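Long-range contacts in cathepsin L Propeptide (Toxoplasma gondii, PDB 3F75), which is the propeptide of a cathepsin L-like protein, a largely helical domain of the I29 family of propeptide inhibitors that probably serves as an inhibitor: residues W16-F21 / I48-L53; Q43-I48 / G74-D79. All coordinates share one frame; numbering follows the deposited sequence.

Contact 1. Residues W16-F21 / I48-L53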
loop_
_atom_site.group_PDB
_atom_site.type_symbol
_atom_site.label_atom_id
_atom_site.label_comp_id
_atom_site.label_asym_id
_atom_site.label_seq_id
_atom_site.Cartn_x
_atom_site.Cartn_y
_atom_site.Cartn_z
ATOM N N TRP B 16 -30.061 1.350 -14.913
ATOM C CA TRP B 16 -29.574 2.443 -15.811
ATOM C C TRP B 16 -29.624 2.026 -17.277
ATOM O O TRP B 16 -29.490 0.845 -17.600
ATOM C CB TRP B 16 -28.136 2.825 -15.469
ATOM C CG TRP B 16 -27.935 3.284 -14.067
ATOM C CD1 TRP B 16 -28.781 4.050 -13.323
ATOM C CD2 TRP B 16 -26.789 3.033 -13.241
ATOM N NE1 TRP B 16 -28.242 4.279 -12.078
ATOM C CE2 TRP B 16 -27.018 3.669 -12.004
ATOM C CE3 TRP B 16 -25.593 2.329 -13.427
ATOM C CZ2 TRP B 16 -26.094 3.619 -10.956
ATOM C CZ3 TRP B 16 -24.674 2.281 -12.383
ATOM C CH2 TRP B 16 -24.930 2.924 -11.167
ATOM N N LYS B 17 -29.814 3.006 -18.156
ATOM C CA LYS B 17 -29.744 2.773 -19.597
ATOM C C LYS B 17 -28.293 2.859 -20.080
ATOM O O LYS B 17 -27.403 3.321 -19.354
ATOM C CB LYS B 17 -30.610 3.790 -20.357
ATOM C CG LYS B 17 -32.106 3.752 -20.013
ATOM C CD LYS B 17 -32.785 2.441 -20.414
ATOM C CE LYS B 17 -32.751 2.211 -21.921
ATOM N NZ LYS B 17 -33.774 1.216 -22.359
ATOM N N GLU B 18 -28.072 2.408 -21.312
ATOM C CA GLU B 18 -26.745 2.433 -21.937
ATOM C C GLU B 18 -26.159 3.848 -21.962
ATOM O O GLU B 18 -24.982 4.048 -21.671
ATOM C CB GLU B 18 -26.827 1.865 -23.363
ATOM C CG GLU B 18 -25.484 1.592 -24.025
ATOM C CD GLU B 18 -24.658 0.550 -23.290
ATOM O OE1 GLU B 18 -25.245 -0.340 -22.643
ATOM O OE2 GLU B 18 -23.418 0.614 -23.367
ATOM N N ALA B 19 -26.993 4.830 -22.298
ATOM C CA ALA B 19 -26.567 6.223 -22.346
ATOM C C ALA B 19 -26.004 6.708 -21.010
ATOM O O ALA B 19 -25.084 7.517 -21.007
ATOM C CB ALA B 19 -27.710 7.112 -22.788
ATOM N N HIS B 20 -26.543 6.223 -19.886
ATOM C CA HIS B 20 -25.977 6.552 -18.575
ATOM C C HIS B 20 -24.555 5.988 -18.452
ATOM O O HIS B 20 -23.636 6.698 -18.032
ATOM C CB HIS B 20 -26.831 6.032 -17.410
ATOM C CG HIS B 20 -26.128 6.115 -16.088
ATOM N ND1 HIS B 20 -25.491 5.033 -15.512
ATOM C CD2 HIS B 20 -25.898 7.167 -15.265
ATOM C CE1 HIS B 20 -24.921 5.411 -14.381
ATOM N NE2 HIS B 20 -25.156 6.699 -14.206
ATOM N N PHE B 21 -24.392 4.714 -18.805
ATOM C CA PHE B 21 -23.072 4.088 -18.805
ATOM C C PHE B 21 -22.137 4.806 -19.768
ATOM O O PHE B 21 -20.977 5.039 -19.445
ATOM C CB PHE B 21 -23.165 2.610 -19.181
ATOM C CG PHE B 21 -23.749 1.734 -18.102
ATOM C CD1 PHE B 21 -23.135 1.630 -16.861
ATOM C CD2 PHE B 21 -24.884 0.983 -18.341
ATOM C CE1 PHE B 21 -23.662 0.805 -15.868
ATOM C CE2 PHE B 21 -25.423 0.154 -17.349
ATOM C CZ PHE B 21 -24.805 0.062 -16.116
ATOM N N ILE B 48 -15.392 -3.530 -19.078
ATOM C CA ILE B 48 -14.818 -3.718 -17.731
ATOM C C ILE B 48 -15.272 -2.603 -16.795
ATOM O O ILE B 48 -15.682 -2.865 -15.655
ATOM C CB ILE B 48 -13.281 -3.794 -17.763
ATOM C CG1 ILE B 48 -12.850 -5.041 -18.528
ATOM C CG2 ILE B 48 -12.685 -3.813 -16.331
ATOM C CD1 ILE B 48 -11.342 -5.113 -18.852
ATOM N N PHE B 49 -15.207 -1.370 -17.291
ATOM C CA PHE B 49 -15.684 -0.197 -16.558
ATOM C C PHE B 49 -17.145 -0.333 -16.124
ATOM O O PHE B 49 -17.475 -0.106 -14.955
ATOM C CB PHE B 49 -15.512 1.083 -17.392
ATOM C CG PHE B 49 -16.158 2.297 -16.766
ATOM C CD1 PHE B 49 -15.498 3.028 -15.795
ATOM C CD2 PHE B 49 -17.436 2.705 -17.152
ATOM C CE1 PHE B 49 -16.094 4.133 -15.211
ATOM C CE2 PHE B 49 -18.027 3.799 -16.579
ATOM C CZ PHE B 49 -17.363 4.521 -15.607
ATOM N N LYS B 50 -18.011 -0.708 -17.056
ATOM C CA LYS B 50 -19.418 -0.908 -16.739
ATOM C C LYS B 50 -19.592 -1.961 -15.651
ATOM O O LYS B 50 -20.332 -1.751 -14.693
ATOM C CB LYS B 50 -20.204 -1.338 -17.974
ATOM C CG LYS B 50 -20.389 -0.233 -18.981
ATOM C CD LYS B 50 -21.504 -0.565 -19.957
ATOM C CE LYS B 50 -21.122 -1.645 -20.952
ATOM N NZ LYS B 50 -22.297 -1.969 -21.822
ATOM N N ASN B 51 -18.901 -3.083 -15.796
ATOM C CA ASN B 51 -18.985 -4.140 -14.800
ATOM C C ASN B 51 -18.548 -3.677 -13.417
ATOM O O ASN B 51 -19.226 -3.971 -12.415
ATOM C CB ASN B 51 -18.171 -5.361 -15.225
ATOM C CG ASN B 51 -18.870 -6.181 -16.312
ATOM O OD1 ASN B 51 -20.088 -6.078 -16.511
ATOM N ND2 ASN B 51 -18.097 -6.996 -17.017
ATOM N N ASN B 52 -17.443 -2.938 -13.363
ATOM C CA ASN B 52 -16.959 -2.380 -12.087
ATOM C C ASN B 52 -17.912 -1.337 -11.498
ATOM O O ASN B 52 -18.136 -1.291 -10.282
ATOM C CB ASN B 52 -15.585 -1.738 -12.252
ATOM C CG ASN B 52 -14.487 -2.737 -12.519
ATOM O OD1 ASN B 52 -14.571 -3.908 -12.112
ATOM N ND2 ASN B 52 -13.424 -2.275 -13.200
ATOM N N LEU B 53 -18.453 -0.487 -12.359
ATOM C CA LEU B 53 -19.402 0.541 -11.943
ATOM C C LEU B 53 -20.648 -0.099 -11.317
ATOM O O LEU B 53 -21.134 0.341 -10.259
ATOM C CB LEU B 53 -19.781 1.425 -13.141
ATOM C CG LEU B 53 -20.638 2.653 -12.826
ATOM C CD1 LEU B 53 -19.905 3.574 -11.845
ATOM C CD2 LEU B 53 -21.028 3.409 -14.094
#
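Phe-21 holds CG anti to its carbonyl carbon (chi1 -73°), placing CG, with CB, against Lys-50 CD, and Lys-50 bends at chi3 (-73°), which turns CE out of line with the stem that crosses Phe-21. This is one side of the helix pairing in the I29 propeptide domain, where helix 18-32 packs against helix 39-60, the helix that carries the ERFNIN sequence motif. The two side chains cross at about a right angle: Lys-50 CD touches Phe-21 CB at 3.7 Å, while Lys-50 CG approaches Phe-21 CD1. Beyond the bend, Lys-50 NZ reaches the carboxylate of Glu-18 in a salt bridge, 3.2 Å from Glu-18 OE2 on its syn lone pair, with a weak second bond to Glu-18 OE1. Glu-18 OE2 also binds Tyr-46 OH, a residue one helical turn before Lys-50, and is thus gripped by two side chains of the same helix. Farther round the Phe-21 ring, Leu-53 CD2 meets its edge, near the plane, 3.9 Å from Phe-21 CD1. Leu-53 also reaches helix 18-32 at Ala-24, and Phe-49, the phenylalanine of the ERFNIN pattern, packs on the rings of Phe-25 and Phe-28. Trp-16 extends this apolar patch from ahead of the helix, crossing Leu-53 at about a right angle, with Trp-16 CZ3 4.1 Å from Leu-53 CG.

Contact 2. Residues Q43-I48 / G74-D79. With EDO (1,2-ethanediol), chain F.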
loop_
_atom_site.group_PDB
_atom_site.type_symbol
_atom_site.label_atom_id
_atom_site.label_comp_id
_atom_site.label_asym_id
_atom_site.label_seq_id
_atom_site.Cartn_x
_atom_site.Cartn_y
_atom_site.Cartn_z
ATOM N N GLN B 43 -13.575 -0.705 -26.426
ATOM C CA GLN B 43 -14.768 -1.513 -26.164
ATOM C C GLN B 43 -14.539 -2.505 -25.007
ATOM O O GLN B 43 -15.424 -2.666 -24.184
ATOM C CB GLN B 43 -15.302 -2.212 -27.435
ATOM C CG GLN B 43 -14.378 -3.217 -28.070
ATOM C CD GLN B 43 -14.782 -3.661 -29.511
ATOM O OE1 GLN B 43 -15.266 -2.870 -30.329
ATOM N NE2 GLN B 43 -14.538 -4.928 -29.815
ATOM N N ARG B 44 -13.357 -3.127 -24.930
ATOM C CA ARG B 44 -13.009 -3.984 -23.785
ATOM C C ARG B 44 -12.997 -3.197 -22.464
ATOM O O ARG B 44 -13.525 -3.650 -21.463
ATOM C CB ARG B 44 -11.641 -4.653 -23.985
ATOM C CG ARG B 44 -11.133 -5.429 -22.732
ATOM C CD ARG B 44 -9.642 -5.893 -22.815
ATOM N NE ARG B 44 -9.200 -6.549 -21.573
ATOM C CZ ARG B 44 -9.601 -7.761 -21.169
ATOM N NH1 ARG B 44 -9.158 -8.265 -20.023
ATOM N NH2 ARG B 44 -10.451 -8.485 -21.900
ATOM N N ARG B 45 -12.371 -2.026 -22.475
ATOM C CA ARG B 45 -12.244 -1.213 -21.290
ATOM C C ARG B 45 -13.601 -0.627 -20.864
ATOM O O ARG B 45 -13.874 -0.485 -19.679
ATOM C CB ARG B 45 -11.217 -0.101 -21.526
ATOM C CG ARG B 45 -9.831 -0.625 -21.785
ATOM C CD ARG B 45 -9.041 -0.862 -20.511
ATOM N NE ARG B 45 -7.953 -1.784 -20.817
ATOM C CZ ARG B 45 -7.666 -2.899 -20.159
ATOM N NH1 ARG B 45 -8.336 -3.259 -19.079
ATOM N NH2 ARG B 45 -6.674 -3.655 -20.590
ATOM N N TYR B 46 -14.455 -0.319 -21.830
ATOM C CA TYR B 46 -15.806 0.132 -21.535
ATOM C C TYR B 46 -16.599 -0.967 -20.814
ATOM O O TYR B 46 -17.293 -0.701 -19.811
ATOM C CB TYR B 46 -16.505 0.522 -22.829
ATOM C CG TYR B 46 -17.949 0.957 -22.677
ATOM C CD1 TYR B 46 -18.307 1.935 -21.768
ATOM C CD2 TYR B 46 -18.944 0.419 -23.484
ATOM C CE1 TYR B 46 -19.623 2.342 -21.630
ATOM C CE2 TYR B 46 -20.258 0.826 -23.363
ATOM C CZ TYR B 46 -20.589 1.794 -22.425
ATOM O OH TYR B 46 -21.886 2.221 -22.283
ATOM N N ALA B 47 -16.479 -2.194 -21.318
ATOM C CA ALA B 47 -17.183 -3.329 -20.725
ATOM C C ALA B 47 -16.705 -3.587 -19.296
ATOM O O ALA B 47 -17.526 -3.805 -18.401
ATOM C CB ALA B 47 -17.024 -4.587 -21.585
ATOM N N ILE B 48 -15.392 -3.530 -19.078
ATOM C CA ILE B 48 -14.818 -3.718 -17.731
ATOM C C ILE B 48 -15.272 -2.603 -16.795
ATOM O O ILE B 48 -15.682 -2.865 -15.655
ATOM C CB ILE B 48 -13.281 -3.794 -17.763
ATOM C CG1 ILE B 48 -12.850 -5.041 -18.528
ATOM C CG2 ILE B 48 -12.685 -3.813 -16.331
ATOM C CD1 ILE B 48 -11.342 -5.113 -18.852
ATOM N N GLY B 74 -10.530 1.894 -12.506
ATOM C CA GLY B 74 -11.904 1.591 -12.963
ATOM C C GLY B 74 -12.061 0.762 -14.231
ATOM O O GLY B 74 -13.074 0.095 -14.422
ATOM N N ASP B 75 -11.071 0.809 -15.107
ATOM C CA ASP B 75 -11.123 0.060 -16.370
ATOM C C ASP B 75 -10.235 -1.186 -16.379
ATOM O O ASP B 75 -9.941 -1.722 -17.450
ATOM C CB ASP B 75 -10.819 0.990 -17.570
ATOM C CG ASP B 75 -9.403 1.577 -17.546
ATOM O OD1 ASP B 75 -8.760 1.588 -16.481
ATOM O OD2 ASP B 75 -8.936 2.047 -18.613
ATOM N N LEU B 76 -9.880 -1.693 -15.186
ATOM C CA LEU B 76 -9.076 -2.907 -15.048
ATOM C C LEU B 76 -9.892 -4.024 -14.399
ATOM O O LEU B 76 -10.688 -3.784 -13.469
ATOM C CB LEU B 76 -7.853 -2.658 -14.166
ATOM C CG LEU B 76 -6.982 -1.461 -14.514
ATOM C CD1 LEU B 76 -5.921 -1.249 -13.463
ATOM C CD2 LEU B 76 -6.346 -1.628 -15.910
ATOM N N SER B 77 -9.675 -5.239 -14.885
ATOM C CA SER B 77 -10.227 -6.438 -14.270
ATOM C C SER B 77 -9.329 -6.832 -13.119
ATOM O O SER B 77 -8.200 -6.329 -13.001
ATOM C CB SER B 77 -10.245 -7.568 -15.286
ATOM O OG SER B 77 -8.911 -7.939 -15.634
ATOM N N ARG B 78 -9.807 -7.752 -12.288
ATOM C CA ARG B 78 -9.015 -8.233 -11.166
ATOM C C ARG B 78 -7.661 -8.785 -11.619
ATOM O O ARG B 78 -6.634 -8.491 -11.009
ATOM C CB ARG B 78 -9.773 -9.294 -10.377
ATOM C CG ARG B 78 -8.917 -9.977 -9.326
ATOM C CD ARG B 78 -9.749 -10.684 -8.283
ATOM N NE ARG B 78 -8.909 -11.454 -7.367
ATOM C CZ ARG B 78 -9.375 -12.264 -6.412
ATOM N NH1 ARG B 78 -10.688 -12.430 -6.240
ATOM N NH2 ARG B 78 -8.524 -12.938 -5.637
ATOM N N ASP B 79 -7.656 -9.573 -12.685
ATOM C CA ASP B 79 -6.406 -10.168 -13.181
ATOM C C ASP B 79 -5.391 -9.107 -13.597
ATOM O O ASP B 79 -4.206 -9.214 -13.279
ATOM C CB ASP B 79 -6.684 -11.088 -14.370
ATOM C CG ASP B 79 -7.195 -12.468 -13.965
ATOM O OD1 ASP B 79 -7.032 -12.911 -12.801
ATOM O OD2 ASP B 79 -7.738 -13.148 -14.854
HETATM C C1 EDO F . -4.119 2.260 -18.615
HETATM O O1 EDO F . -4.282 3.482 -17.867
HETATM C C2 EDO F . -5.446 1.512 -18.738
HETATM O O2 EDO F . -6.480 2.452 -19.044
#
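Arg-45 leaves helix 39-60 with its CB 4.1 Å from Asp-75 CB and then bends at chi2 (-87°), which sets CD close to two oxygens of Asp-75: 3.3 Å from Asp-75 O and 3.5 Å from Asp-75 OD2. Arg-45 NE turns to Glu-41 in a salt bridge one helical turn earlier, and Arg-45 CZ lies 3.7 Å from Asp-75 O. At the tip, Arg-45 NH1 donates to Asp-75 O at 2.8 Å, a fairly straight bond (N-H...O 153°) in the carbonyl plane and near the guanidinium plane; the same nitrogen forms a salt bridge with Glu-80. Arg-45 belongs to the ERFNIN motif and Asp-75 to the GNFD-like segment, so the contact joins the two sequence signatures of this propeptide family. The Asp-75 carboxylate is tilted 70° from the guanidinium and does not pair with it directly; Asp-75 OD2 instead accepts from Tyr-36 OH and, at a short 2.5 Å, from O2 of 1,2-ethanediol, probably from the crystallisation liquor. Ile-48 presses CG2 onto the backbone, 3.4 Å from Leu-76 C, and sets CD1 over one face of the Arg-44 guanidinium, offset toward its rim. Ser-77 N-caps helix 78-84, in a capping box with Glu-80, which also draws in Arg-44. A single cation thus spans helix and loop; Glu-41 and Glu-80 would be expected to offset its charge and keep NH1 directed at Asp-75 O.

Both contacts are built on helix 39-60 and share Ile-48, yet they engage different partners: contact 1 brings in the start of helix 18-32, contact 2 the loop leading into helix 78-84. Contact 1 lies at the surface, its apolar side chains bordered by a side-chain ion pair. Contact 2 is partly buried and nearer the centre of the chain, and there a charged side chain addresses main-chain oxygen. Asn-52, from the helical side of contact 1, connects the two by bonding through ND2 to the carbonyl oxygens of Gly-74 and Leu-76, and Tyr-46 joins them a second time. The long helix thereby ties the start of the modelled chain and its last helix into one fold.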